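Local coordinates for protein putative glycerophosphodiester phosphodiesterase (PDB 2O55) that belongs to the glycerophosphodiester phosphodiesterase family and is probably an enzyme built on a TIM-barrel fold, at residues Ile5-Val10 and Asp239-Asn244. Sequence-based numbering, arbitrary orientation.
Sequences IIPKIV and DLICSN
The backbone N of V10 donates to O of I241 at 2.8 Å, in a nearly straight bond of 168° at the hydrogen. It is one of four bonds that alternate in direction along two parallel strands: N of K8 reaches O of D239, and the carbonyls of K8 and V10 receive N of I241 and N of S243. K8 and V10 thus use both their N-H and C=O groups here, while I9, between them, pairs with I241 without such a bond.

Side chains fall on two faces. On one, V10 sits between L240 and C242: its CG2 lies 3.7 Å from CD2 of L240, and CG1, anti to the backbone N (chi1 -177°), lies 4.0 Å from SG of C242. A branched valine suits this place, offering one methyl to each neighbour, and small C242 fits beside it. K8 shares this face, yet its amine end leads away from the strand pair, as befits a charged residue at an exposed position. On the other face P7 and I241 lie side by side, CB of P7 4.1 Å from CG1 of I241. P7, lacking an N-H, stands just before the first bonded residue. The carboxylate of D239 touches the methyl CD1 of I5 through OD1, while OD2 accepts bonds from N of V215 and NE2 of H209.

This pairing of first and last strands closes the parallel TIM barrel. Strand 39-46 packs against V10 and C242 on the barrel's inner face, whereas helices 227-236 and 246-253 cover P7, I9, I241 and S243 outside.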
ATOM      1  N   ILE A   5      -9.295 -12.626  16.624  1.00 21.54           N
ATOM      2  CA  ILE A   5      -8.204 -11.985  15.867  1.00 20.35           C
ATOM      3  C   ILE A   5      -8.080 -10.486  16.180  1.00 19.93           C
ATOM      4  O   ILE A   5      -8.975  -9.698  15.863  1.00 20.12           O
ATOM      5  CB  ILE A   5      -8.363 -12.145  14.307  1.00 20.16           C
ATOM      6  CG1 ILE A   5      -8.539 -13.608  13.883  1.00 19.83           C
ATOM      7  CG2 ILE A   5      -7.186 -11.520  13.580  1.00 19.37           C
ATOM      8  CD1 ILE A   5      -8.664 -13.777  12.365  1.00 19.88           C
ATOM      9  N   ILE A   6      -6.966 -10.089  16.783  1.00 19.17           N
ATOM     10  CA  ILE A   6      -6.631  -8.669  16.893  1.00 18.48           C
ATOM     11  C   ILE A   6      -5.903  -8.264  15.592  1.00 17.85           C
ATOM     12  O   ILE A   6      -4.838  -8.807  15.277  1.00 17.56           O
ATOM     13  CB  ILE A   6      -5.766  -8.360  18.162  1.00 18.45           C
ATOM     14  CG1 ILE A   6      -6.421  -8.927  19.426  1.00 18.63           C
ATOM     15  CG2 ILE A   6      -5.554  -6.859  18.331  1.00 17.98           C
ATOM     16  CD1 ILE A   6      -5.406  -9.591  20.421  1.00 20.99           C
ATOM     17  N   PRO A   7      -6.471  -7.308  14.832  1.00 17.39           N
ATOM     18  CA  PRO A   7      -5.894  -6.998  13.516  1.00 17.03           C
ATOM     19  C   PRO A   7      -4.633  -6.172  13.674  1.00 16.51           C
ATOM     20  O   PRO A   7      -4.477  -5.486  14.679  1.00 16.83           O
ATOM     21  CB  PRO A   7      -6.987  -6.167  12.824  1.00 16.91           C
ATOM     22  CG  PRO A   7      -8.197  -6.175  13.774  1.00 17.03           C
ATOM     23  CD  PRO A   7      -7.621  -6.442  15.136  1.00 17.47           C
ATOM     24  N   LYS A   8      -3.736  -6.239  12.705  1.00 15.98           N
ATOM     25  CA  LYS A   8      -2.526  -5.422  12.756  1.00 15.90           C
ATOM     26  C   LYS A   8      -2.706  -4.122  11.964  1.00 15.35           C
ATOM     27  O   LYS A   8      -3.482  -4.092  11.004  1.00 15.45           O
ATOM     28  CB  LYS A   8      -1.337  -6.222  12.231  1.00 16.24           C
ATOM     29  CG  LYS A   8      -0.969  -7.397  13.103  1.00 17.40           C
ATOM     30  CD  LYS A   8      -0.049  -8.332  12.393  1.00 20.30           C
ATOM     31  CE  LYS A   8       0.299  -9.467  13.316  1.00 23.57           C
ATOM     32  NZ  LYS A   8      -0.097 -10.747  12.638  1.00 26.81           N
ATOM     33  N   ILE A   9      -2.002  -3.061  12.360  1.00 14.74           N
ATOM     34  CA  ILE A   9      -2.144  -1.754  11.702  1.00 14.35           C
ATOM     35  C   ILE A   9      -1.299  -1.670  10.436  1.00 14.37           C
ATOM     36  O   ILE A   9      -0.119  -2.008  10.452  1.00 14.34           O
ATOM     37  CB  ILE A   9      -1.694  -0.562  12.594  1.00 14.09           C
ATOM     38  CG1 ILE A   9      -2.034  -0.766  14.072  1.00 15.23           C
ATOM     39  CG2 ILE A   9      -2.252   0.740  12.082  1.00 13.13           C
ATOM     40  CD1 ILE A   9      -3.467  -0.976  14.336  1.00 16.51           C
ATOM     41  N   VAL A  10      -1.898  -1.200   9.343  1.00 14.40           N
ATOM     42  CA  VAL A  10      -1.116  -0.773   8.184  1.00 14.57           C
ATOM     43  C   VAL A  10      -1.188   0.748   8.077  1.00 15.13           C
ATOM     44  O   VAL A  10      -2.283   1.306   7.939  1.00 15.91           O
ATOM     45  CB  VAL A  10      -1.625  -1.381   6.880  1.00 14.17           C
ATOM     46  CG1 VAL A  10      -0.731  -0.943   5.763  1.00 14.13           C
ATOM     47  CG2 VAL A  10      -1.623  -2.876   6.966  1.00 13.57           C
ATOM     48  N   ASP A 239      -7.828  -9.215   9.285  1.00 11.27           N
ATOM     49  CA  ASP A 239      -6.439  -9.433   9.714  1.00 11.09           C
ATOM     50  C   ASP A 239      -5.632  -8.146   9.825  1.00 11.00           C
ATOM     51  O   ASP A 239      -4.779  -8.011  10.699  1.00 10.29           O
ATOM     52  CB  ASP A 239      -5.762 -10.406   8.760  1.00 10.94           C
ATOM     53  CG  ASP A 239      -6.491 -11.732   8.699  1.00 12.74           C
ATOM     54  OD1 ASP A 239      -6.526 -12.463   9.731  1.00 14.45           O
ATOM     55  OD2 ASP A 239      -7.059 -12.036   7.632  1.00 14.26           O
ATOM     56  N   LEU A 240      -5.901  -7.197   8.933  1.00 11.35           N
ATOM     57  CA  LEU A 240      -5.145  -5.951   8.913  1.00 11.51           C
ATOM     58  C   LEU A 240      -6.112  -4.823   8.619  1.00 12.31           C
ATOM     59  O   LEU A 240      -7.212  -5.040   8.077  1.00 12.80           O
ATOM     60  CB  LEU A 240      -4.002  -5.991   7.887  1.00 11.20           C
ATOM     61  CG  LEU A 240      -2.906  -7.092   7.957  1.00 10.75           C
ATOM     62  CD1 LEU A 240      -3.137  -8.285   7.027  1.00  7.46           C
ATOM     63  CD2 LEU A 240      -1.580  -6.508   7.638  1.00 10.58           C
ATOM     64  N   ILE A 241      -5.731  -3.620   9.034  1.00 12.51           N
ATOM     65  CA  ILE A 241      -6.525  -2.436   8.752  1.00 12.27           C
ATOM     66  C   ILE A 241      -5.625  -1.363   8.215  1.00 12.89           C
ATOM     67  O   ILE A 241      -4.696  -0.910   8.911  1.00 12.83           O
ATOM     68  CB  ILE A 241      -7.221  -1.896   9.984  1.00 11.93           C
ATOM     69  CG1 ILE A 241      -8.139  -2.981  10.565  1.00 10.36           C
ATOM     70  CG2 ILE A 241      -7.961  -0.594   9.609  1.00 11.32           C
ATOM     71  CD1 ILE A 241      -8.858  -2.599  11.791  1.00  6.96           C
ATOM     72  N   CYS A 242      -5.884  -0.978   6.971  1.00 12.86           N
ATOM     73  CA  CYS A 242      -5.119   0.074   6.368  1.00 13.19           C
ATOM     74  C   CYS A 242      -5.822   1.367   6.748  1.00 13.64           C
ATOM     75  O   CYS A 242      -6.766   1.802   6.072  1.00 13.99           O
ATOM     76  CB  CYS A 242      -5.031  -0.125   4.857  1.00 13.44           C
ATOM     77  SG  CYS A 242      -3.801   0.931   4.060  1.00 12.41           S
ATOM     78  N   SER A 243      -5.338   1.965   7.839  1.00 14.03           N
ATOM     79  CA  SER A 243      -5.972   3.097   8.522  1.00 14.14           C
ATOM     80  C   SER A 243      -5.396   4.446   8.138  1.00 14.01           C
ATOM     81  O   SER A 243      -4.203   4.573   7.894  1.00 14.04           O
ATOM     82  CB  SER A 243      -5.801   2.924  10.030  1.00 14.34           C
ATOM     83  OG  SER A 243      -6.417   3.983  10.749  1.00 15.64           O
ATOM     84  N   ASN A 244      -6.247   5.463   8.110  1.00 14.03           N
ATOM     85  CA  ASN A 244      -5.795   6.829   7.891  1.00 14.05           C
ATOM     86  C   ASN A 244      -5.401   7.465   9.210  1.00 14.21           C
ATOM     87  O   ASN A 244      -4.847   8.565   9.240  1.00 14.61           O
ATOM     88  CB  ASN A 244      -6.882   7.652   7.218  1.00 14.05           C
ATOM     89  CG  ASN A 244      -7.322   7.066   5.881  1.00 15.84           C
ATOM     90  OD1 ASN A 244      -6.530   6.482   5.133  1.00 16.75           O
ATOM     91  ND2 ASN A 244      -8.597   7.235   5.565  1.00 18.67           N
TER